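Local coordinates for ABC transporter, substrate-binding protein (Streptococcus pneumoniae, PDB 5G5Y), which captures short- and long-chain fructooligosaccharides, with a preference for tetrasaccharides and larger, and delivers them to an ABC importer, at residues D69-L72 and M73-K77; M427-E430 and D431-I435; P103-K106 and A107-T110; Q42-F45 and A46-R49; E85-I88 and D89-P93. One frame throughout, in Å; residues are numbered along the deposited sequence.

Interaction 1. Residues D69-L72 and M73-K77; sequences DVDL and MNWAK
The indole of W75 folds back along helix 69-77 and lies against D71, one turn earlier, an i to i+4 side-chain contact along one helix face. The CB of D71 stands over the six-membered ring, 4.2 Å from its centroid and 12° off the normal, a CH-pi contact. The carbonyl oxygen of the same residue sits above the ring system nearer its rim, 3.3 Å from CG of W75, while also accepting the backbone N-H of W75. L72 reaches the indole from another direction: its CD2 approaches CE3 of W75 obliquely at 4.2 Å. W75 can lie back in this way because its CG is anti to the carbonyl carbon (chi1 -64°), which sends the ring toward the preceding turn. V70 and N74 run side by side in the same direction, CG1 of V70 4.0 Å from ND2 of N74. A water bridges D71 and N74, donating to OD1 of D71 at 2.6 Å and accepting from ND2 of N74 at 2.9 Å. The helix lies packed between two others: W75 and D71 face R49 of helix 45-55, and W75 also meets N50 and I53 there, while D69, M73 and K77 rest on helix 429-455.

Interaction 2. Residues M427-E430 and D431-I435; sequences MTQE and DLDKI
M427 reaches past the first turn of helix 429-455 to meet residues four, five and eight places on. Its CB packs against CG of L432 at 4.0 Å and lies 4.2 Å from CB of D431. From there an extended chi2 of -172° carries SD to 4.1 Å from CG1 of I435, where the two side chains cross at about a right angle. The carbonyl oxygen of M427 faces CD1 of L432 at 3.5 Å; it is buried without a polar partner. The next residue, T428, is the N-cap: OG1 accepts the N-H of D431 at 3.2 Å with an N-H...O angle of 161°. Its chi1 of 61° sets OG1 between the backbone N and the carbonyl carbon, facing into the first turn. D431 directs OD2 to K484 and Y485, so a second helix holds the carboxylate at the helix start, where the local dipole would probably favour a negative charge. K434 leans back along the helix, CG lying 3.2 Å from O of E430. M427, K434 and I435 pack on helix 475-492, whereas Q429 and L432 face helix 69-77, which places this helix start between the two.

Interaction 3. Residues P103-K106 and A107-T110; sequences PEYK and ALMT
Y105 and L108 make the apolar part of this short helix: CD1 of the ring approaches CD1 of the leucine obliquely at 4.1 Å. M109 instead lays its CG against the backbone, 3.1 Å from O of Y105. Among the backbone hydrogen bonds one i to i+4 pair is sound, L108 N donating to O of E104 at 3.2 Å. The next is bent: M109 N meets O of Y105 at 133° and makes a second, weak bond to O of K106. The hydroxyl of T110 follows, OG1 donating to O of K106 at 2.8 Å from a position tilted 34° out of the carbonyl plane. Its chi1 of -61° puts OG1 beside the backbone N, facing back down the helix. Water contributes the remaining link, donating to OG1 of T110 at 2.7 Å and accepting weakly from NZ of K106. Y105 and M109 both pack on L99 of helix 93-101, while the phenol OH bonds E124, a zinc ligand, and thereby joins the helix to the metal site. The carbonyl of K106 thus receives a side-chain hydroxyl together with a weak backbone N-H, chemistry that closes the last turn locally as the helix gives way to loop.

Interaction 4. Residues Q42-F45 and A46-R49; sequences QSDF and AEKR
With chi1 at 173°, F45 swings its ring away from its own backbone N and toward the next turn, where R49, with chi1 at 177°, brings its side chain to meet it. The setting is the start of helix 45-55, which follows strand 34-41 in a beta-alpha connection, with D44 at the N-cap position. CB of R49 lies over one face of the F45 ring, 4.1 Å above its plane and toward the rim. Farther out, NH1 of R49 comes obliquely to CE2 of F45 at 3.8 Å, and the guanidinium is turned nearly perpendicular to the ring. Below them the backbone N-H of R49 bonds O of F45, and that of K48 bonds O of D44. The D44 side chain makes no capping bond of its own; a water replaces it, donating to OD1 of D44 at 2.8 Å and accepting the N-H of E47 at 3.2 Å. R49 is buried, and its charge is met by a salt bridge to D65, which probably fixes the guanidinium beside the ring. F45 also packs on strands 3-10 and 61-63, against M8, A10 and I62, tying the helix start to the sheet. K48 runs extended back past the helix start, and its NZ donates to O of S43 at 3.1 Å, approaching from above the carbonyl plane rather than on a lone pair.

Interaction 5. Residues E85-I88 and D89-P93; sequences EDLI and DKYMP
L87 meets Y91 at the ring edge: CD2 of the leucine lies near the plane of the ring, 3.8 Å from CE2. One face of the same ring is covered from within the helix by CB of K90, 3.6 Å above its plane and over the centre. I88 and M92 make the neighbouring pair, CG1 of the isoleucine lying 3.9 Å from SD of the methionine. With CG beside the backbone N (chi1 -53°), M92 lays that atom 3.5 Å from O of L87. These pairs are set four residues apart along helix 85-91, whose backbone bonds become less straight toward its C-terminal end, from 172° for D89 N to O of E85 to 136° for M92 N to O of I88. M92 is the first residue to leave helical angles and the N-cap of the next helix. The carbonyl of D89 accepts from K96 in helix 93-101, and I88 packs on L95 and K96 there. Farther out, M92 touches I326 and D327 of helix 319-329, and Y91 meets E320. At the other end both carboxylate oxygens of E85 are engaged, one by H115 and one by the backbone N of I116.

All five contacts are local to single helices or their ends, yet their settings differ. Interaction 4 is largely a surface contact, while the other four are partly buried. Interactions 1 and 2 hold neighbouring helices that meet through N74 and Q429, a probable hydrogen bond, and through D69 against L432. Interaction 4 reaches interaction 1 by R49 packing on W75, and interaction 5 reaches interaction 3 where I88 touches M109. Helix starts, in interactions 2 and 4, rely on a hydroxyl cap and a water respectively; helix ends, in interactions 3 and 5, show bent backbone bonds. Interaction 1 spans a whole short helix, combining an indole contact with a water bridge.

Interaction 1. Residues D69-L72 and M73-K77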
loop_
_atom_site.group_PDB
_atom_site.type_symbol
_atom_site.label_atom_id
_atom_site.label_comp_id
_atom_site.label_asym_id
_atom_site.label_seq_id
_atom_site.Cartn_x
_atom_site.Cartn_y
_atom_site.Cartn_z
ATOM N N ASP A 69 -10.472 11.019 -4.814
ATOM C CA ASP A 69 -11.924 10.887 -4.918
ATOM C C ASP A 69 -12.625 12.246 -4.971
ATOM O O ASP A 69 -13.545 12.445 -5.760
ATOM C CB ASP A 69 -12.466 10.025 -3.786
ATOM C CG ASP A 69 -12.059 8.566 -3.932
ATOM O OD1 ASP A 69 -11.584 8.160 -5.041
ATOM O OD2 ASP A 69 -12.195 7.811 -2.949
ATOM N N VAL A 70 -12.123 13.170 -4.165
ATOM C CA VAL A 70 -12.583 14.570 -4.170
ATOM C C VAL A 70 -12.470 15.182 -5.562
ATOM O O VAL A 70 -13.428 15.772 -6.030
ATOM C CB VAL A 70 -11.805 15.413 -3.137
ATOM C CG1 VAL A 70 -11.957 16.906 -3.396
ATOM C CG2 VAL A 70 -12.329 15.099 -1.755
ATOM N N ASP A 71 -11.300 15.020 -6.191
ATOM C CA ASP A 71 -11.018 15.508 -7.561
ATOM C C ASP A 71 -11.981 14.882 -8.545
ATOM O O ASP A 71 -12.585 15.593 -9.348
ATOM C CB ASP A 71 -9.590 15.158 -8.056
ATOM C CG ASP A 71 -8.478 15.919 -7.373
ATOM O OD1 ASP A 71 -8.669 17.055 -6.920
ATOM O OD2 ASP A 71 -7.350 15.354 -7.318
ATOM N N LEU A 72 -12.123 13.551 -8.526
ATOM C CA LEU A 72 -13.035 12.879 -9.484
ATOM C C LEU A 72 -14.450 13.424 -9.395
ATOM O O LEU A 72 -15.062 13.715 -10.420
ATOM C CB LEU A 72 -13.104 11.341 -9.281
ATOM C CG LEU A 72 -11.849 10.566 -9.692
ATOM C CD1 LEU A 72 -12.017 9.077 -9.299
ATOM C CD2 LEU A 72 -11.541 10.723 -11.178
ATOM N N MET A 73 -14.945 13.572 -8.164
ATOM C CA MET A 73 -16.282 14.123 -7.907
ATOM C C MET A 73 -16.453 15.545 -8.426
ATOM O O MET A 73 -17.469 15.861 -9.034
ATOM C CB MET A 73 -16.611 14.109 -6.406
ATOM C CG MET A 73 -16.977 12.748 -5.835
ATOM S SD MET A 73 -17.949 11.683 -6.930
ATOM C CE MET A 73 -18.667 10.711 -5.594
ATOM N N ASN A 74 -15.468 16.395 -8.154
ATOM C CA ASN A 74 -15.507 17.752 -8.681
ATOM C C ASN A 74 -15.551 17.732 -10.210
ATOM O O ASN A 74 -16.385 18.402 -10.806
ATOM C CB ASN A 74 -14.311 18.556 -8.203
ATOM C CG ASN A 74 -14.528 19.166 -6.841
ATOM O OD1 ASN A 74 -15.677 19.433 -6.426
ATOM N ND2 ASN A 74 -13.429 19.378 -6.115
ATOM N N TRP A 75 -14.674 16.946 -10.835
ATOM C CA TRP A 75 -14.612 16.917 -12.300
ATOM C C TRP A 75 -15.889 16.372 -12.928
ATOM O O TRP A 75 -16.327 16.868 -13.971
ATOM C CB TRP A 75 -13.435 16.101 -12.802
ATOM C CG TRP A 75 -12.125 16.646 -12.437
ATOM C CD1 TRP A 75 -11.836 17.938 -12.084
ATOM C CD2 TRP A 75 -10.881 15.921 -12.365
ATOM N NE1 TRP A 75 -10.491 18.053 -11.797
ATOM C CE2 TRP A 75 -9.882 16.838 -11.955
ATOM C CE3 TRP A 75 -10.525 14.586 -12.563
ATOM C CZ2 TRP A 75 -8.544 16.469 -11.780
ATOM C CZ3 TRP A 75 -9.195 14.218 -12.426
ATOM C CH2 TRP A 75 -8.214 15.155 -12.021
ATOM N N ALA A 76 -16.462 15.358 -12.296
ATOM C CA ALA A 76 -17.754 14.798 -12.730
ATOM C C ALA A 76 -18.871 15.825 -12.618
ATOM O O ALA A 76 -19.614 16.056 -13.585
ATOM C CB ALA A 76 -18.103 13.564 -11.913
ATOM N N LYS A 77 -18.950 16.462 -11.454
ATOM C CA LYS A 77 -19.970 17.496 -11.168
ATOM C C LYS A 77 -19.899 18.671 -12.167
ATOM O O LYS A 77 -20.925 19.133 -12.675
ATOM C CB LYS A 77 -19.762 18.003 -9.742
ATOM C CG LYS A 77 -20.888 18.803 -9.160
ATOM C CD LYS A 77 -20.491 19.344 -7.783
ATOM C CE LYS A 77 -21.713 19.842 -7.013
ATOM N NZ LYS A 77 -22.712 20.551 -7.874
HETATM O O HOH W 1 -10.595 18.767 -6.514
#

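Interaction 2. Residues M427-E430 and D431-I435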
loop_
_atom_site.group_PDB
_atom_site.type_symbol
_atom_site.label_atom_id
_atom_site.label_comp_id
_atom_site.label_asym_id
_atom_site.label_seq_id
_atom_site.Cartn_x
_atom_site.Cartn_y
_atom_site.Cartn_z
ATOM N N MET A 427 -16.857 7.262 -1.624
ATOM C CA MET A 427 -17.855 7.946 -0.817
ATOM C C MET A 427 -18.390 9.201 -1.544
ATOM O O MET A 427 -17.771 9.730 -2.467
ATOM C CB MET A 427 -17.254 8.363 0.539
ATOM C CG MET A 427 -16.871 7.197 1.447
ATOM S SD MET A 427 -16.405 7.771 3.090
ATOM C CE MET A 427 -16.012 6.239 3.943
ATOM N N THR A 428 -19.529 9.690 -1.083
ATOM C CA THR A 428 -20.020 10.973 -1.573
ATOM C C THR A 428 -19.087 12.101 -1.196
ATOM O O THR A 428 -18.268 12.000 -0.242
ATOM C CB THR A 428 -21.402 11.317 -1.024
ATOM O OG1 THR A 428 -21.349 11.418 0.410
ATOM C CG2 THR A 428 -22.411 10.302 -1.460
ATOM N N GLN A 429 -19.250 13.228 -1.901
ATOM C CA GLN A 429 -18.428 14.413 -1.605
ATOM C C GLN A 429 -18.619 14.859 -0.152
ATOM O O GLN A 429 -17.654 15.124 0.546
ATOM C CB GLN A 429 -18.740 15.558 -2.608
ATOM C CG GLN A 429 -17.653 16.632 -2.718
ATOM C CD GLN A 429 -17.406 17.113 -4.168
ATOM O OE1 GLN A 429 -18.331 17.216 -4.988
ATOM N NE2 GLN A 429 -16.137 17.376 -4.490
ATOM N N GLU A 430 -19.867 14.898 0.307
ATOM C CA GLU A 430 -20.197 15.299 1.665
ATOM C C GLU A 430 -19.523 14.413 2.719
ATOM O O GLU A 430 -18.984 14.897 3.719
ATOM C CB GLU A 430 -21.706 15.232 1.863
ATOM C CG GLU A 430 -22.182 15.778 3.195
ATOM C CD GLU A 430 -23.637 15.433 3.502
ATOM O OE1 GLU A 430 -24.244 14.590 2.792
ATOM O OE2 GLU A 430 -24.171 16.007 4.477
ATOM N N ASP A 431 -19.599 13.118 2.501
ATOM C CA ASP A 431 -18.934 12.170 3.400
ATOM C C ASP A 431 -17.422 12.273 3.336
ATOM O O ASP A 431 -16.764 12.263 4.389
ATOM C CB ASP A 431 -19.435 10.745 3.187
ATOM C CG ASP A 431 -20.867 10.544 3.717
ATOM O OD1 ASP A 431 -21.273 11.273 4.646
ATOM O OD2 ASP A 431 -21.599 9.667 3.223
ATOM N N LEU A 432 -16.880 12.438 2.143
ATOM C CA LEU A 432 -15.429 12.631 1.977
ATOM C C LEU A 432 -14.925 13.794 2.809
ATOM O O LEU A 432 -13.943 13.660 3.558
ATOM C CB LEU A 432 -15.043 12.798 0.509
ATOM C CG LEU A 432 -15.001 11.531 -0.330
ATOM C CD1 LEU A 432 -14.996 11.832 -1.820
ATOM C CD2 LEU A 432 -13.756 10.741 0.027
ATOM N N ASP A 433 -15.635 14.921 2.728
ATOM C CA ASP A 433 -15.286 16.115 3.491
ATOM C C ASP A 433 -15.455 15.924 5.006
ATOM O O ASP A 433 -14.643 16.399 5.770
ATOM C CB ASP A 433 -16.112 17.331 3.027
ATOM C CG ASP A 433 -15.800 17.753 1.583
ATOM O OD1 ASP A 433 -14.768 17.329 0.976
ATOM O OD2 ASP A 433 -16.617 18.534 1.060
ATOM N N LYS A 434 -16.514 15.264 5.434
ATOM C CA LYS A 434 -16.714 14.989 6.850
ATOM C C LYS A 434 -15.605 14.116 7.436
ATOM O O LYS A 434 -15.118 14.360 8.545
ATOM C CB LYS A 434 -18.033 14.256 7.072
ATOM C CG LYS A 434 -19.256 15.124 6.897
ATOM C CD LYS A 434 -20.531 14.480 7.432
ATOM C CE LYS A 434 -21.043 13.423 6.490
ATOM N NZ LYS A 434 -22.259 12.719 6.987
ATOM N N ILE A 435 -15.240 13.087 6.682
ATOM C CA ILE A 435 -14.201 12.139 7.100
ATOM C C ILE A 435 -12.825 12.826 7.134
ATOM O O ILE A 435 -12.082 12.649 8.095
ATOM C CB ILE A 435 -14.232 10.890 6.160
ATOM C CG1 ILE A 435 -15.522 10.084 6.370
ATOM C CG2 ILE A 435 -13.010 9.967 6.286
ATOM C CD1 ILE A 435 -15.764 9.550 7.767
#

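Interaction 3. Residues P103-K106 and A107-T110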
loop_
_atom_site.group_PDB
_atom_site.type_symbol
_atom_site.label_atom_id
_atom_site.label_comp_id
_atom_site.label_asym_id
_atom_site.label_seq_id
_atom_site.Cartn_x
_atom_site.Cartn_y
_atom_site.Cartn_z
ATOM N N PRO A 103 -15.820 -9.348 -9.067
ATOM C CA PRO A 103 -16.833 -8.320 -9.013
ATOM C C PRO A 103 -16.692 -7.303 -7.904
ATOM O O PRO A 103 -17.321 -6.243 -8.000
ATOM C CB PRO A 103 -18.155 -9.097 -8.863
ATOM C CG PRO A 103 -17.775 -10.442 -8.404
ATOM C CD PRO A 103 -16.369 -10.700 -8.829
ATOM N N GLU A 104 -15.878 -7.582 -6.885
ATOM C CA GLU A 104 -15.597 -6.570 -5.877
ATOM C C GLU A 104 -15.022 -5.293 -6.494
ATOM O O GLU A 104 -15.276 -4.208 -5.976
ATOM C CB GLU A 104 -14.664 -7.106 -4.808
ATOM C CG GLU A 104 -13.228 -7.265 -5.287
ATOM C CD GLU A 104 -12.434 -8.145 -4.380
ATOM O OE1 GLU A 104 -12.458 -9.390 -4.592
ATOM O OE2 GLU A 104 -11.811 -7.571 -3.446
ATOM N N TYR A 105 -14.234 -5.411 -7.576
ATOM C CA TYR A 105 -13.630 -4.225 -8.162
ATOM C C TYR A 105 -14.680 -3.341 -8.793
ATOM O O TYR A 105 -14.528 -2.141 -8.753
ATOM C CB TYR A 105 -12.522 -4.559 -9.159
ATOM C CG TYR A 105 -11.297 -5.141 -8.491
ATOM C CD1 TYR A 105 -10.600 -4.433 -7.526
ATOM C CD2 TYR A 105 -10.857 -6.409 -8.805
ATOM C CE1 TYR A 105 -9.480 -4.979 -6.899
ATOM C CE2 TYR A 105 -9.742 -6.956 -8.204
ATOM C CZ TYR A 105 -9.055 -6.220 -7.249
ATOM O OH TYR A 105 -7.964 -6.738 -6.644
ATOM N N LYS A 106 -15.748 -3.925 -9.329
ATOM C CA LYS A 106 -16.816 -3.139 -9.906
ATOM C C LYS A 106 -17.440 -2.222 -8.867
ATOM O O LYS A 106 -17.665 -1.035 -9.144
ATOM C CB LYS A 106 -17.899 -4.018 -10.540
ATOM C CG LYS A 106 -18.757 -3.240 -11.518
ATOM C CD LYS A 106 -19.694 -4.174 -12.282
ATOM C CE LYS A 106 -19.830 -3.788 -13.738
ATOM N NZ LYS A 106 -20.566 -2.513 -13.875
ATOM N N ALA A 107 -17.651 -2.757 -7.668
ATOM C CA ALA A 107 -18.185 -1.963 -6.557
ATOM C C ALA A 107 -17.233 -0.823 -6.192
ATOM O O ALA A 107 -17.669 0.308 -5.980
ATOM C CB ALA A 107 -18.501 -2.851 -5.357
ATOM N N LEU A 108 -15.935 -1.091 -6.184
ATOM C CA LEU A 108 -14.939 -0.057 -5.845
ATOM C C LEU A 108 -14.849 1.048 -6.906
ATOM O O LEU A 108 -14.464 2.173 -6.593
ATOM C CB LEU A 108 -13.573 -0.699 -5.640
ATOM C CG LEU A 108 -13.378 -1.712 -4.501
ATOM C CD1 LEU A 108 -11.926 -2.141 -4.423
ATOM C CD2 LEU A 108 -13.842 -1.193 -3.153
ATOM N N MET A 109 -15.208 0.713 -8.156
ATOM C CA MET A 109 -15.128 1.622 -9.270
ATOM C C MET A 109 -16.336 2.555 -9.340
ATOM O O MET A 109 -16.262 3.617 -9.957
ATOM C CB MET A 109 -14.973 0.852 -10.577
ATOM C CG MET A 109 -13.650 0.120 -10.720
ATOM S SD MET A 109 -13.703 -1.012 -12.129
ATOM C CE MET A 109 -14.041 0.046 -13.515
ATOM N N THR A 110 -17.428 2.192 -8.679
ATOM C CA THR A 110 -18.731 2.853 -8.883
ATOM C C THR A 110 -18.970 3.932 -7.836
ATOM O O THR A 110 -18.900 3.641 -6.656
ATOM C CB THR A 110 -19.853 1.791 -8.823
ATOM O OG1 THR A 110 -19.657 0.838 -9.871
ATOM C CG2 THR A 110 -21.205 2.394 -9.041
HETATM O O HOH W 2 -21.269 -0.136 -11.753
#

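Interaction 4. Residues Q42-F45 and A46-R49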
loop_
_atom_site.group_PDB
_atom_site.type_symbol
_atom_site.label_atom_id
_atom_site.label_comp_id
_atom_site.label_asym_id
_atom_site.label_seq_id
_atom_site.Cartn_x
_atom_site.Cartn_y
_atom_site.Cartn_z
ATOM N N GLN A 42 6.419 15.412 -16.555
ATOM C CA GLN A 42 7.357 14.576 -15.851
ATOM C C GLN A 42 7.688 15.088 -14.459
ATOM O O GLN A 42 8.446 14.458 -13.752
ATOM C CB GLN A 42 8.607 14.395 -16.707
ATOM C CG GLN A 42 8.264 13.627 -17.977
ATOM C CD GLN A 42 9.450 13.200 -18.784
ATOM O OE1 GLN A 42 10.107 14.044 -19.360
ATOM N NE2 GLN A 42 9.683 11.902 -18.908
ATOM N N SER A 43 7.108 16.215 -14.070
ATOM C CA SER A 43 7.254 16.745 -12.722
ATOM C C SER A 43 6.050 17.641 -12.515
ATOM O O SER A 43 5.489 18.158 -13.487
ATOM C CB SER A 43 8.564 17.551 -12.595
ATOM O OG SER A 43 8.454 18.798 -13.296
ATOM N N ASP A 44 5.627 17.790 -11.272
ATOM C CA ASP A 44 4.481 18.625 -10.910
ATOM C C ASP A 44 3.257 18.260 -11.743
ATOM O O ASP A 44 2.508 19.128 -12.161
ATOM C CB ASP A 44 4.826 20.130 -11.107
ATOM C CG ASP A 44 4.508 20.994 -9.888
ATOM O OD1 ASP A 44 4.240 20.472 -8.778
ATOM O OD2 ASP A 44 4.536 22.241 -10.040
ATOM N N PHE A 45 3.033 16.970 -11.983
ATOM C CA PHE A 45 1.916 16.565 -12.856
ATOM C C PHE A 45 0.573 17.162 -12.416
ATOM O O PHE A 45 -0.182 17.718 -13.226
ATOM C CB PHE A 45 1.815 15.034 -12.910
ATOM C CG PHE A 45 0.601 14.565 -13.633
ATOM C CD1 PHE A 45 0.607 14.464 -15.008
ATOM C CD2 PHE A 45 -0.557 14.251 -12.928
ATOM C CE1 PHE A 45 -0.519 14.074 -15.679
ATOM C CE2 PHE A 45 -1.693 13.812 -13.597
ATOM C CZ PHE A 45 -1.675 13.755 -14.979
ATOM N N ALA A 46 0.272 17.051 -11.131
ATOM C CA ALA A 46 -1.045 17.466 -10.621
ATOM C C ALA A 46 -1.309 18.947 -10.872
ATOM O O ALA A 46 -2.403 19.324 -11.297
ATOM C CB ALA A 46 -1.180 17.152 -9.130
ATOM N N GLU A 47 -0.308 19.792 -10.614
ATOM C CA GLU A 47 -0.464 21.222 -10.893
ATOM C C GLU A 47 -0.627 21.543 -12.387
ATOM O O GLU A 47 -1.488 22.334 -12.759
ATOM C CB GLU A 47 0.678 22.078 -10.320
ATOM C CG GLU A 47 0.310 23.568 -10.307
ATOM C CD GLU A 47 -1.136 23.800 -9.824
ATOM O OE1 GLU A 47 -1.399 23.419 -8.655
ATOM O OE2 GLU A 47 -2.019 24.283 -10.605
ATOM N N LYS A 48 0.192 20.905 -13.217
ATOM C CA LYS A 48 0.138 21.124 -14.653
ATOM C C LYS A 48 -1.198 20.648 -15.230
ATOM O O LYS A 48 -1.822 21.344 -16.023
ATOM C CB LYS A 48 1.346 20.486 -15.317
ATOM C CG LYS A 48 2.653 21.226 -14.964
ATOM C CD LYS A 48 3.880 20.508 -15.472
ATOM C CE LYS A 48 5.171 21.277 -15.170
ATOM N NZ LYS A 48 6.332 20.387 -15.442
ATOM N N ARG A 49 -1.666 19.480 -14.770
ATOM C CA ARG A 49 -3.001 18.982 -15.118
ATOM C C ARG A 49 -4.102 19.943 -14.700
ATOM O O ARG A 49 -4.959 20.289 -15.508
ATOM C CB ARG A 49 -3.224 17.597 -14.497
ATOM C CG ARG A 49 -4.615 17.035 -14.759
ATOM C CD ARG A 49 -5.033 16.004 -13.748
ATOM N NE ARG A 49 -5.067 16.598 -12.439
ATOM C CZ ARG A 49 -4.790 15.999 -11.292
ATOM N NH1 ARG A 49 -4.494 14.714 -11.245
ATOM N NH2 ARG A 49 -4.840 16.708 -10.165
HETATM O O HOH W 3 1.975 18.893 -8.632
#

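Interaction 5. Residues E85-I88 and D89-P93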
loop_
_atom_site.group_PDB
_atom_site.type_symbol
_atom_site.label_atom_id
_atom_site.label_comp_id
_atom_site.label_asym_id
_atom_site.label_seq_id
_atom_site.Cartn_x
_atom_site.Cartn_y
_atom_site.Cartn_z
ATOM N N GLU A 85 -19.329 3.775 -17.623
ATOM C CA GLU A 85 -19.889 2.419 -17.410
ATOM C C GLU A 85 -20.458 1.802 -18.691
ATOM O O GLU A 85 -20.281 0.613 -18.905
ATOM C CB GLU A 85 -20.896 2.332 -16.247
ATOM C CG GLU A 85 -22.184 3.120 -16.402
ATOM C CD GLU A 85 -22.049 4.578 -16.011
ATOM O OE1 GLU A 85 -20.931 5.040 -15.673
ATOM O OE2 GLU A 85 -23.086 5.268 -16.052
ATOM N N ASP A 86 -21.071 2.606 -19.542
ATOM C CA ASP A 86 -21.690 2.101 -20.793
ATOM C C ASP A 86 -20.615 1.729 -21.818
ATOM O O ASP A 86 -20.807 0.835 -22.619
ATOM C CB ASP A 86 -22.647 3.136 -21.408
ATOM C CG ASP A 86 -23.921 3.387 -20.545
ATOM O OD1 ASP A 86 -24.314 2.537 -19.707
ATOM O OD2 ASP A 86 -24.559 4.453 -20.719
ATOM N N LEU A 87 -19.493 2.444 -21.790
ATOM C CA LEU A 87 -18.365 2.176 -22.658
ATOM C C LEU A 87 -17.712 0.855 -22.259
ATOM O O LEU A 87 -17.274 0.089 -23.130
ATOM C CB LEU A 87 -17.340 3.320 -22.605
ATOM C CG LEU A 87 -17.864 4.672 -23.091
ATOM C CD1 LEU A 87 -16.834 5.740 -22.815
ATOM C CD2 LEU A 87 -18.235 4.640 -24.578
ATOM N N ILE A 88 -17.690 0.565 -20.950
ATOM C CA ILE A 88 -17.155 -0.711 -20.484
ATOM C C ILE A 88 -17.968 -1.857 -21.063
ATOM O O ILE A 88 -17.428 -2.776 -21.702
ATOM C CB ILE A 88 -17.107 -0.806 -18.952
ATOM C CG1 ILE A 88 -16.113 0.237 -18.426
ATOM C CG2 ILE A 88 -16.736 -2.223 -18.506
ATOM C CD1 ILE A 88 -16.119 0.410 -16.907
ATOM N N ASP A 89 -19.269 -1.798 -20.819
ATOM C CA ASP A 89 -20.184 -2.810 -21.256
ATOM C C ASP A 89 -20.151 -3.042 -22.774
ATOM O O ASP A 89 -20.163 -4.176 -23.218
ATOM C CB ASP A 89 -21.606 -2.403 -20.832
ATOM C CG ASP A 89 -22.606 -3.534 -20.989
ATOM O OD1 ASP A 89 -22.342 -4.661 -20.494
ATOM O OD2 ASP A 89 -23.661 -3.306 -21.602
ATOM N N LYS A 90 -20.124 -1.979 -23.554
ATOM C CA LYS A 90 -20.231 -2.094 -25.018
ATOM C C LYS A 90 -18.921 -2.488 -25.687
ATOM O O LYS A 90 -18.922 -3.201 -26.691
ATOM C CB LYS A 90 -20.655 -0.762 -25.632
ATOM C CG LYS A 90 -22.116 -0.419 -25.517
ATOM C CD LYS A 90 -22.413 0.768 -26.434
ATOM C CE LYS A 90 -23.407 1.737 -25.837
ATOM N NZ LYS A 90 -24.800 1.238 -25.969
ATOM N N TYR A 91 -17.805 -2.001 -25.153
ATOM C CA TYR A 91 -16.539 -2.019 -25.922
ATOM C C TYR A 91 -15.328 -2.628 -25.235
ATOM O O TYR A 91 -14.219 -2.601 -25.814
ATOM C CB TYR A 91 -16.163 -0.596 -26.353
ATOM C CG TYR A 91 -17.242 0.153 -27.120
ATOM C CD1 TYR A 91 -17.815 -0.385 -28.288
ATOM C CD2 TYR A 91 -17.662 1.408 -26.708
ATOM C CE1 TYR A 91 -18.806 0.304 -28.985
ATOM C CE2 TYR A 91 -18.667 2.092 -27.390
ATOM C CZ TYR A 91 -19.227 1.525 -28.520
ATOM O OH TYR A 91 -20.197 2.241 -29.181
ATOM N N MET A 92 -15.485 -3.110 -23.996
ATOM C CA MET A 92 -14.290 -3.430 -23.209
ATOM C C MET A 92 -14.310 -4.861 -22.638
ATOM O O MET A 92 -14.380 -5.043 -21.418
ATOM C CB MET A 92 -14.050 -2.367 -22.162
ATOM C CG MET A 92 -13.993 -0.943 -22.706
ATOM S SD MET A 92 -13.623 0.250 -21.390
ATOM C CE MET A 92 -11.860 -0.080 -21.140
ATOM N N PRO A 93 -14.252 -5.888 -23.539
ATOM C CA PRO A 93 -14.301 -7.283 -23.066
ATOM C C PRO A 93 -13.169 -7.709 -22.094
ATOM O O PRO A 93 -13.402 -8.577 -21.231
ATOM C CB PRO A 93 -14.245 -8.118 -24.366
ATOM C CG PRO A 93 -13.556 -7.223 -25.345
ATOM C CD PRO A 93 -14.007 -5.826 -24.997
#